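Local atomic coordinates of 3-oxo-tetronate kinase (Haemophilus influenzae, PDB entry 1YZY), a protein that catalyses the ATP-dependent phosphorylation of 3-oxo-tetronate to 3-oxo-tetronate 4-phosphate, acting as a four-carbon acid sugar kinase. Residues 4-9 with 78-83; 24-29 with 43-48; 369-374 with 384-389. All coordinates share one frame; numbering follows the deposited sequence.

Interaction 1: 4-9 with 78-83; sequences VIADDF and YFKYCS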
loop_
_atom_site.group_PDB
_atom_site.type_symbol
_atom_site.label_atom_id
_atom_site.label_comp_id
_atom_site.label_asym_id
_atom_site.label_seq_id
_atom_site.Cartn_x
_atom_site.Cartn_y
_atom_site.Cartn_z
ATOM N N VAL A 4 -0.374 11.746 -3.547
ATOM C CA VAL A 4 -1.276 10.670 -3.914
ATOM C C VAL A 4 -2.346 10.518 -2.845
ATOM O O VAL A 4 -2.050 10.576 -1.651
ATOM C CB VAL A 4 -0.519 9.340 -4.047
ATOM C CG1 VAL A 4 -1.473 8.222 -4.465
ATOM C CG2 VAL A 4 0.647 9.490 -5.043
ATOM N N ILE A 5 -3.592 10.371 -3.279
ATOM C CA ILE A 5 -4.716 10.184 -2.373
ATOM C C ILE A 5 -5.307 8.830 -2.706
ATOM O O ILE A 5 -6.029 8.691 -3.689
ATOM C CB ILE A 5 -5.781 11.266 -2.563
ATOM C CG1 ILE A 5 -5.186 12.637 -2.248
ATOM C CG2 ILE A 5 -6.977 10.991 -1.650
ATOM C CD1 ILE A 5 -6.109 13.786 -2.538
ATOM N N ALA A 6 -4.980 7.829 -1.897
ATOM C CA ALA A 6 -5.457 6.472 -2.123
ATOM C C ALA A 6 -6.728 6.113 -1.351
ATOM O O ALA A 6 -6.867 6.460 -0.177
ATOM C CB ALA A 6 -4.354 5.500 -1.810
ATOM N N ASP A 7 -7.623 5.379 -2.012
ATOM C CA ASP A 7 -8.906 4.973 -1.438
ATOM C C ASP A 7 -8.918 3.686 -0.601
ATOM O O ASP A 7 -9.984 3.148 -0.276
ATOM C CB ASP A 7 -9.990 4.928 -2.536
ATOM C CG ASP A 7 -9.921 3.676 -3.411
ATOM O OD1 ASP A 7 -8.825 3.105 -3.621
ATOM O OD2 ASP A 7 -10.992 3.258 -3.892
ATOM N N ASP A 8 -7.738 3.133 -0.350
ATOM C CA ASP A 8 -7.617 1.944 0.494
ATOM C C ASP A 8 -6.158 1.727 0.896
ATOM O O ASP A 8 -5.249 2.307 0.295
ATOM C CB ASP A 8 -8.247 0.695 -0.157
ATOM C CG ASP A 8 -7.308 -0.029 -1.102
ATOM O OD1 ASP A 8 -6.469 0.640 -1.741
ATOM O OD2 ASP A 8 -7.428 -1.270 -1.207
ATOM N N PHE A 9 -5.945 0.889 1.906
ATOM C CA PHE A 9 -4.605 0.624 2.407
ATOM C C PHE A 9 -3.704 -0.171 1.463
ATOM O O PHE A 9 -2.572 0.227 1.210
ATOM C CB PHE A 9 -4.671 -0.063 3.778
ATOM C CG PHE A 9 -3.340 -0.192 4.440
ATOM C CD1 PHE A 9 -2.682 0.937 4.920
ATOM C CD2 PHE A 9 -2.709 -1.426 4.523
ATOM C CE1 PHE A 9 -1.414 0.841 5.464
ATOM C CE2 PHE A 9 -1.439 -1.532 5.065
ATOM C CZ PHE A 9 -0.790 -0.395 5.536
ATOM N N TYR A 78 -2.705 12.890 -7.454
ATOM C CA TYR A 78 -3.054 11.613 -8.041
ATOM C C TYR A 78 -4.085 10.891 -7.185
ATOM O O TYR A 78 -3.791 10.507 -6.056
ATOM C CB TYR A 78 -1.784 10.767 -8.132
ATOM C CG TYR A 78 -1.891 9.516 -8.974
ATOM C CD1 TYR A 78 -1.222 9.426 -10.198
ATOM C CD2 TYR A 78 -2.639 8.420 -8.556
ATOM C CE1 TYR A 78 -1.300 8.282 -10.989
ATOM C CE2 TYR A 78 -2.724 7.261 -9.343
ATOM C CZ TYR A 78 -2.051 7.204 -10.558
ATOM O OH TYR A 78 -2.119 6.081 -11.350
ATOM N N PHE A 79 -5.288 10.717 -7.723
ATOM C CA PHE A 79 -6.360 10.005 -7.037
ATOM C C PHE A 79 -6.226 8.539 -7.432
ATOM O O PHE A 79 -6.552 8.160 -8.549
ATOM C CB PHE A 79 -7.727 10.568 -7.463
ATOM C CG PHE A 79 -8.907 9.814 -6.903
ATOM C CD1 PHE A 79 -8.797 9.078 -5.723
ATOM C CD2 PHE A 79 -10.121 9.817 -7.578
ATOM C CE1 PHE A 79 -9.873 8.353 -5.233
ATOM C CE2 PHE A 79 -11.204 9.096 -7.098
ATOM C CZ PHE A 79 -11.082 8.360 -5.922
ATOM N N LYS A 80 -5.755 7.721 -6.502
ATOM C CA LYS A 80 -5.541 6.300 -6.726
ATOM C C LYS A 80 -6.664 5.389 -6.252
ATOM O O LYS A 80 -7.009 5.373 -5.074
ATOM C CB LYS A 80 -4.214 5.892 -6.072
ATOM C CG LYS A 80 -4.068 4.419 -5.716
ATOM C CD LYS A 80 -3.510 3.620 -6.848
ATOM C CE LYS A 80 -3.302 2.180 -6.447
ATOM N NZ LYS A 80 -4.569 1.430 -6.240
ATOM N N TYR A 81 -7.189 4.588 -7.174
ATOM C CA TYR A 81 -8.251 3.637 -6.880
ATOM C C TYR A 81 -7.862 2.231 -7.351
ATOM O O TYR A 81 -6.732 2.009 -7.781
ATOM C CB TYR A 81 -9.588 4.100 -7.475
ATOM C CG TYR A 81 -9.497 4.664 -8.874
ATOM C CD1 TYR A 81 -9.241 3.838 -9.968
ATOM C CD2 TYR A 81 -9.679 6.023 -9.107
ATOM C CE1 TYR A 81 -9.170 4.352 -11.258
ATOM C CE2 TYR A 81 -9.610 6.549 -10.391
ATOM C CZ TYR A 81 -9.357 5.705 -11.466
ATOM O OH TYR A 81 -9.315 6.211 -12.748
ATOM N N CYS A 82 -8.773 1.271 -7.248
ATOM C CA CYS A 82 -8.447 -0.095 -7.636
ATOM C C CYS A 82 -8.340 -0.287 -9.151
ATOM O O CYS A 82 -8.989 0.430 -9.928
ATOM C CB CYS A 82 -9.466 -1.071 -7.041
ATOM S SG CYS A 82 -8.959 -2.816 -7.012
ATOM N N SER A 83 -7.513 -1.249 -9.561
ATOM C CA SER A 83 -7.319 -1.544 -10.979
ATOM C C SER A 83 -8.556 -2.181 -11.642
ATOM O O SER A 83 -8.626 -2.291 -12.871
ATOM C CB SER A 83 -6.065 -2.405 -11.185
ATOM O OG SER A 83 -6.191 -3.699 -10.610
HETATM O O HOH W 1 -11.917 1.603 -6.415
HETATM O O HOH W 2 -6.260 2.135 -4.005
#
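Tyr78 pairs with Val4 in two parallel strands: their side chains lie side by side on one face, with Val4 CG2 4.1 Å from Tyr78 CB. The carbonyl of Tyr78 takes the amide of Ile5 in a nearly straight bond (Ile5 N to Tyr78 O 2.8 Å, 170° at the hydrogen). Farther out, Tyr78 OH is bound to the carbonyl of Gly220. Phe79 points to the other face, and its ring edge meets the Ile5 carbonyl in plane, Phe79 CD1 lying 3.5 Å from Ile5 O. Lys80 returns to the face of Val4 and Ala6. Its amide donates to Ile5 O and its carbonyl receives Asp7 N, which completes the alternating parallel pattern. Its CB packs on Val4 CG1 at 3.9 Å, and the chain then bends at chi2 (88°). Its ammonium reaches the next carbonyl (Lys80 NZ to Tyr81 O 2.7 Å) and a water that also meets Asp7 OD1 and Asp8 OD1. Past the strands, Asp7 OD1 lies 3.4 Å from Tyr81 CA. A second water joins Asp7 OD2 to Cys82 N, while Arg51 forms salt bridges with Asp7 and Asp8, which follow strand 4-6. With helix 9-20 on the face of Val4, Ala6, Tyr78 and Lys80, and helix 93-104 against Phe79 on the other, the pair shows the layered alpha/beta build of the sugar-binding N-terminal domain.

Interaction 2: 24-29 with 43-48; sequences LSTVQM and AIVISL
Five backbone hydrogen bonds join Ser25, Val27 and Met29 to Ala43, Val45 and Ser47. Val27 and Met29 each use both N-H and C=O, Ser25 its carbonyl. The bond that ends the series is the straightest, with Ser47 N 2.8 Å from Met29 O and an angle of 175° at the hydrogen. Between these bonds the CA-H groups of Thr26, Ile44, Gln28 and Ile46 also turn to opposing carbonyls, as Ile44 CA does to Val27 O at 3.2 Å. This is a parallel pair within the sheet of the sugar-binding N-terminal domain, its axes 4.6 Å apart at closest approach and 17° from parallel.

Side chains add a layer on each face. Beside Ala43, the methyl of Thr26 is anti to its backbone N and meets Val45, Thr26 CG2 lying 3.9 Å from Val45 CG2. The hydroxyl of Thr26 sits instead beside its own backbone N and donates from above the carbonyl plane of Leu24, OG1 lying 3.1 Å from Leu24 O. Farther along this face the extended Gln28 brings NE2 to 4.1 Å from Ser47 CB, and NE2 makes a weak hydrogen bond to Ser13 of helix 9-20. On the other face Met29 CG rests on Ile44 CG2 at 4.2 Å and Met29 CB on Ile46 CG1, before the methionine chain bends away.

Helices cover both faces: helix 9-20 lies over Thr26 and Ser47, and helix 55-71 brings Trp68 and Leu69 onto Ile44 and Ile46. The flanking strands continue the hydrogen bonding: Val4 bonds Ile44 and Ile46, Phe370 and Ile372 bond Gln28 and Thr26.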
loop_
_atom_site.group_PDB
_atom_site.type_symbol
_atom_site.label_atom_id
_atom_site.label_comp_id
_atom_site.label_asym_id
_atom_site.label_seq_id
_atom_site.Cartn_x
_atom_site.Cartn_y
_atom_site.Cartn_z
ATOM N N LEU A 24 11.526 7.461 -6.825
ATOM C CA LEU A 24 10.977 8.585 -6.060
ATOM C C LEU A 24 10.981 8.402 -4.531
ATOM O O LEU A 24 10.527 7.382 -4.035
ATOM C CB LEU A 24 9.551 8.872 -6.550
ATOM C CG LEU A 24 9.318 10.176 -7.320
ATOM C CD1 LEU A 24 10.361 10.391 -8.406
ATOM C CD2 LEU A 24 7.906 10.182 -7.887
ATOM N N SER A 25 11.538 9.352 -3.785
ATOM C CA SER A 25 11.513 9.226 -2.322
ATOM C C SER A 25 10.047 9.390 -1.895
ATOM O O SER A 25 9.408 10.388 -2.227
ATOM C CB SER A 25 12.446 10.238 -1.639
ATOM O OG SER A 25 12.187 11.577 -2.007
ATOM N N THR A 26 9.524 8.408 -1.166
ATOM C CA THR A 26 8.111 8.401 -0.775
ATOM C C THR A 26 7.787 8.258 0.721
ATOM O O THR A 26 8.474 7.559 1.463
ATOM C CB THR A 26 7.381 7.250 -1.533
ATOM O OG1 THR A 26 7.607 7.377 -2.946
ATOM C CG2 THR A 26 5.876 7.256 -1.265
ATOM N N VAL A 27 6.731 8.941 1.149
ATOM C CA VAL A 27 6.244 8.871 2.522
ATOM C C VAL A 27 4.766 8.509 2.451
ATOM O O VAL A 27 3.984 9.190 1.784
ATOM C CB VAL A 27 6.391 10.214 3.269
ATOM C CG1 VAL A 27 5.590 10.181 4.558
ATOM C CG2 VAL A 27 7.846 10.479 3.581
ATOM N N GLN A 28 4.395 7.411 3.094
ATOM C CA GLN A 28 3.009 6.979 3.111
ATOM C C GLN A 28 2.357 7.239 4.472
ATOM O O GLN A 28 2.674 6.575 5.458
ATOM C CB GLN A 28 2.901 5.489 2.777
ATOM C CG GLN A 28 1.463 4.960 2.784
ATOM C CD GLN A 28 1.384 3.455 2.635
ATOM O OE1 GLN A 28 2.338 2.812 2.187
ATOM N NE2 GLN A 28 0.243 2.880 3.014
ATOM N N MET A 29 1.449 8.206 4.511
ATOM C CA MET A 29 0.731 8.541 5.731
ATOM C C MET A 29 -0.559 7.732 5.790
ATOM O O MET A 29 -1.252 7.597 4.786
ATOM C CB MET A 29 0.420 10.032 5.760
ATOM C CG MET A 29 1.658 10.909 5.746
ATOM S SD MET A 29 2.831 10.516 7.078
ATOM C CE MET A 29 2.736 11.994 8.088
ATOM N N ALA A 43 7.351 12.247 -3.140
ATOM C CA ALA A 43 5.946 11.854 -3.160
ATOM C C ALA A 43 5.392 11.515 -1.773
ATOM O O ALA A 43 6.089 10.950 -0.929
ATOM C CB ALA A 43 5.753 10.657 -4.107
ATOM N N ILE A 44 4.145 11.895 -1.531
ATOM C CA ILE A 44 3.494 11.585 -0.271
ATOM C C ILE A 44 2.171 10.930 -0.615
ATOM O O ILE A 44 1.385 11.487 -1.371
ATOM C CB ILE A 44 3.213 12.839 0.575
ATOM C CG1 ILE A 44 4.509 13.609 0.838
ATOM C CG2 ILE A 44 2.577 12.434 1.905
ATOM C CD1 ILE A 44 4.294 14.963 1.482
ATOM N N VAL A 45 1.960 9.722 -0.104
ATOM C CA VAL A 45 0.734 8.976 -0.330
ATOM C C VAL A 45 -0.119 8.952 0.948
ATOM O O VAL A 45 0.368 8.565 2.006
ATOM C CB VAL A 45 1.046 7.504 -0.697
ATOM C CG1 VAL A 45 -0.238 6.752 -0.999
ATOM C CG2 VAL A 45 1.992 7.429 -1.879
ATOM N N ILE A 46 -1.372 9.384 0.865
ATOM C CA ILE A 46 -2.261 9.339 2.028
ATOM C C ILE A 46 -3.270 8.208 1.843
ATOM O O ILE A 46 -4.031 8.187 0.884
ATOM C CB ILE A 46 -2.996 10.685 2.282
ATOM C CG1 ILE A 46 -1.991 11.747 2.720
ATOM C CG2 ILE A 46 -4.068 10.518 3.378
ATOM C CD1 ILE A 46 -2.618 13.080 3.027
ATOM N N SER A 47 -3.201 7.233 2.740
ATOM C CA SER A 47 -4.068 6.060 2.743
ATOM C C SER A 47 -5.386 6.331 3.470
ATOM O O SER A 47 -5.393 6.754 4.634
ATOM C CB SER A 47 -3.318 4.888 3.399
ATOM O OG SER A 47 -4.169 4.058 4.171
ATOM N N LEU A 48 -6.499 6.110 2.771
ATOM C CA LEU A 48 -7.831 6.316 3.338
ATOM C C LEU A 48 -8.628 5.012 3.328
ATOM O O LEU A 48 -8.100 3.948 2.989
ATOM C CB LEU A 48 -8.595 7.389 2.553
ATOM C CG LEU A 48 -8.034 8.812 2.425
ATOM C CD1 LEU A 48 -8.818 9.576 1.366
ATOM C CD2 LEU A 48 -8.087 9.546 3.758
#

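Interaction 3: 369-374 with 384-389; sequences GFHIGK and KAVEED
His371 and Lys384 face each other across two antiparallel strands, and the histidine side chain can be followed outward from the backbone. Its amide makes the firm bond of the contact, His371 N to Lys384 O at 2.8 Å with 168° at the hydrogen, and the donor lies in the carbonyl plane. CB lies 3.7 Å from the same Lys384 O. CG is anti to the carbonyl carbon (chi1 -79°) and lies a little farther from this oxygen. At CD2 the ring meets several partners: Lys384 O approaches its edge in plane, Lys384 CE lies 4.1 Å from CD2, and Val386 CG1 lies 4.0 Å from CD2, in an oblique position. NE2, at the tip, reaches a water that in turn donates to the carbonyl of Val386, so the ring is tied to the opposite segment through solvent as well as by carbon contacts.

The lysine turns beside the imidazole, bent at chi3 and chi4. Its ammonium donates to its own neighbour, Lys384 NZ to Ala385 O at 2.9 Å, almost in line with the carbonyl, and forms a long salt bridge with Asp389. Nearer the start of 369-374, Val386 spreads both methyls over the Gly369 carbonyl, and its amide makes a weak bond to Gly369 O. Phe370 CD1 rests 3.9 Å from Ala385 CA, in an oblique approach, and the ring goes on to pack against Leu383 and Leu392. Phe370 and Ala385 form a non-hydrogen-bonded antiparallel pair, their CA atoms 4.5 Å apart and their side chains diverging. The arrangement is that of a beta hairpin, strands 369-375 and 380-385, in the nucleotide-binding C-terminal domain.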
loop_
_atom_site.group_PDB
_atom_site.type_symbol
_atom_site.label_atom_id
_atom_site.label_comp_id
_atom_site.label_asym_id
_atom_site.label_seq_id
_atom_site.Cartn_x
_atom_site.Cartn_y
_atom_site.Cartn_z
ATOM N N GLY A 369 2.869 7.314 10.008
ATOM C CA GLY A 369 3.299 7.270 8.628
ATOM C C GLY A 369 4.709 6.734 8.563
ATOM O O GLY A 369 5.375 6.599 9.593
ATOM N N PHE A 370 5.181 6.451 7.356
ATOM C CA PHE A 370 6.511 5.896 7.183
ATOM C C PHE A 370 7.165 6.342 5.891
ATOM O O PHE A 370 6.492 6.777 4.958
ATOM C CB PHE A 370 6.429 4.368 7.142
ATOM C CG PHE A 370 5.718 3.760 8.315
ATOM C CD1 PHE A 370 6.418 3.431 9.474
ATOM C CD2 PHE A 370 4.347 3.527 8.266
ATOM C CE1 PHE A 370 5.760 2.881 10.573
ATOM C CE2 PHE A 370 3.673 2.978 9.357
ATOM C CZ PHE A 370 4.382 2.654 10.513
ATOM N N HIS A 371 8.492 6.305 5.882
ATOM C CA HIS A 371 9.268 6.597 4.695
ATOM C C HIS A 371 9.443 5.244 3.988
ATOM O O HIS A 371 9.952 4.324 4.633
ATOM C CB HIS A 371 10.687 7.013 5.069
ATOM C CG HIS A 371 10.793 8.430 5.528
ATOM N ND1 HIS A 371 11.189 9.457 4.698
ATOM C CD2 HIS A 371 10.527 8.998 6.728
ATOM C CE1 HIS A 371 11.158 10.597 5.364
ATOM N NE2 HIS A 371 10.761 10.345 6.599
ATOM N N ILE A 372 9.053 5.105 2.722
ATOM C CA ILE A 372 9.215 3.786 2.109
ATOM C C ILE A 372 10.631 3.550 1.572
ATOM O O ILE A 372 11.193 4.394 0.850
ATOM C CB ILE A 372 8.187 3.670 0.963
ATOM C CG1 ILE A 372 6.834 4.239 1.407
ATOM C CG2 ILE A 372 8.034 2.207 0.549
ATOM C CD1 ILE A 372 6.018 3.308 2.280
ATOM N N GLY A 373 11.200 2.408 1.953
ATOM C CA GLY A 373 12.550 2.059 1.552
ATOM C C GLY A 373 12.695 0.823 0.690
ATOM O O GLY A 373 11.725 0.329 0.115
ATOM N N LYS A 374 13.917 0.298 0.649
ATOM C CA LYS A 374 14.251 -0.867 -0.167
ATOM C C LYS A 374 13.364 -2.083 0.021
ATOM O O LYS A 374 13.037 -2.474 1.138
ATOM C CB LYS A 374 15.713 -1.242 0.030
ATOM C CG LYS A 374 16.351 -1.914 -1.163
ATOM C CD LYS A 374 17.842 -1.683 -1.122
ATOM C CE LYS A 374 18.561 -2.469 -2.184
ATOM N NZ LYS A 374 20.030 -2.335 -1.988
ATOM N N LYS A 384 10.568 3.361 7.804
ATOM C CA LYS A 384 11.168 4.160 8.849
ATOM C C LYS A 384 10.107 5.154 9.241
ATOM O O LYS A 384 9.550 5.839 8.393
ATOM C CB LYS A 384 12.423 4.905 8.422
ATOM C CG LYS A 384 13.129 5.508 9.646
ATOM C CD LYS A 384 14.274 6.428 9.299
ATOM C CE LYS A 384 13.792 7.832 8.966
ATOM N NZ LYS A 384 13.085 8.477 10.111
ATOM N N ALA A 385 9.798 5.190 10.530
ATOM C CA ALA A 385 8.791 6.086 11.060
ATOM C C ALA A 385 9.139 7.525 10.739
ATOM O O ALA A 385 10.308 7.867 10.581
ATOM C CB ALA A 385 8.679 5.892 12.565
ATOM N N VAL A 386 8.120 8.363 10.581
ATOM C CA VAL A 386 8.351 9.782 10.321
ATOM C C VAL A 386 8.671 10.505 11.641
ATOM O O VAL A 386 9.405 11.499 11.657
ATOM C CB VAL A 386 7.131 10.449 9.628
ATOM C CG1 VAL A 386 6.931 9.854 8.247
ATOM C CG2 VAL A 386 5.873 10.268 10.458
ATOM N N GLU A 387 8.139 9.966 12.741
ATOM C CA GLU A 387 8.316 10.514 14.093
ATOM C C GLU A 387 9.714 10.367 14.699
ATOM O O GLU A 387 10.146 11.227 15.470
ATOM C CB GLU A 387 7.304 9.886 15.058
ATOM C CG GLU A 387 5.847 10.194 14.739
ATOM C CD GLU A 387 5.199 9.209 13.779
ATOM O OE1 GLU A 387 5.900 8.457 13.071
ATOM O OE2 GLU A 387 3.957 9.187 13.744
ATOM N N GLU A 388 10.381 9.255 14.398
ATOM C CA GLU A 388 11.718 8.984 14.921
ATOM C C GLU A 388 12.443 7.886 14.149
ATOM O O GLU A 388 11.814 7.090 13.470
ATOM C CB GLU A 388 11.635 8.614 16.409
ATOM C CG GLU A 388 10.666 7.480 16.743
ATOM C CD GLU A 388 10.508 7.262 18.244
ATOM O OE1 GLU A 388 11.483 7.484 18.996
ATOM O OE2 GLU A 388 9.402 6.868 18.670
ATOM N N ASP A 389 13.760 7.821 14.317
ATOM C CA ASP A 389 14.602 6.841 13.637
ATOM C C ASP A 389 14.360 5.378 13.988
ATOM O O ASP A 389 15.260 4.701 14.495
ATOM C CB ASP A 389 16.081 7.169 13.863
ATOM C CG ASP A 389 16.521 8.453 13.167
ATOM O OD1 ASP A 389 15.767 8.974 12.312
ATOM O OD2 ASP A 389 17.634 8.936 13.479
HETATM O O HOH W 3 10.843 11.958 9.403
#

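Interactions 1 and 2 are buried and rest on regular parallel strand bonding. Strand 3-6 of the first and strand 43-47 of the second are neighbours, joined by probable hydrogen bonds from Val4 to Ile44 and Ile46. Interaction 3 is partly buried and antiparallel, with one strong bond, weak ones, a water and lysine charge at its margin. It touches interaction 2 through strands 26-30 and 369-375, so the two domains meet there by backbone bonding, and Met29 SD lies 3.6 Å from Gly369 CA. Interactions 1 and 3 do not touch, their centres being about 20 Å apart. Polar groups gather at the strand ends in interaction 1, while interaction 2 combines an unbroken run of backbone bonds with mostly apolar side-chain contacts.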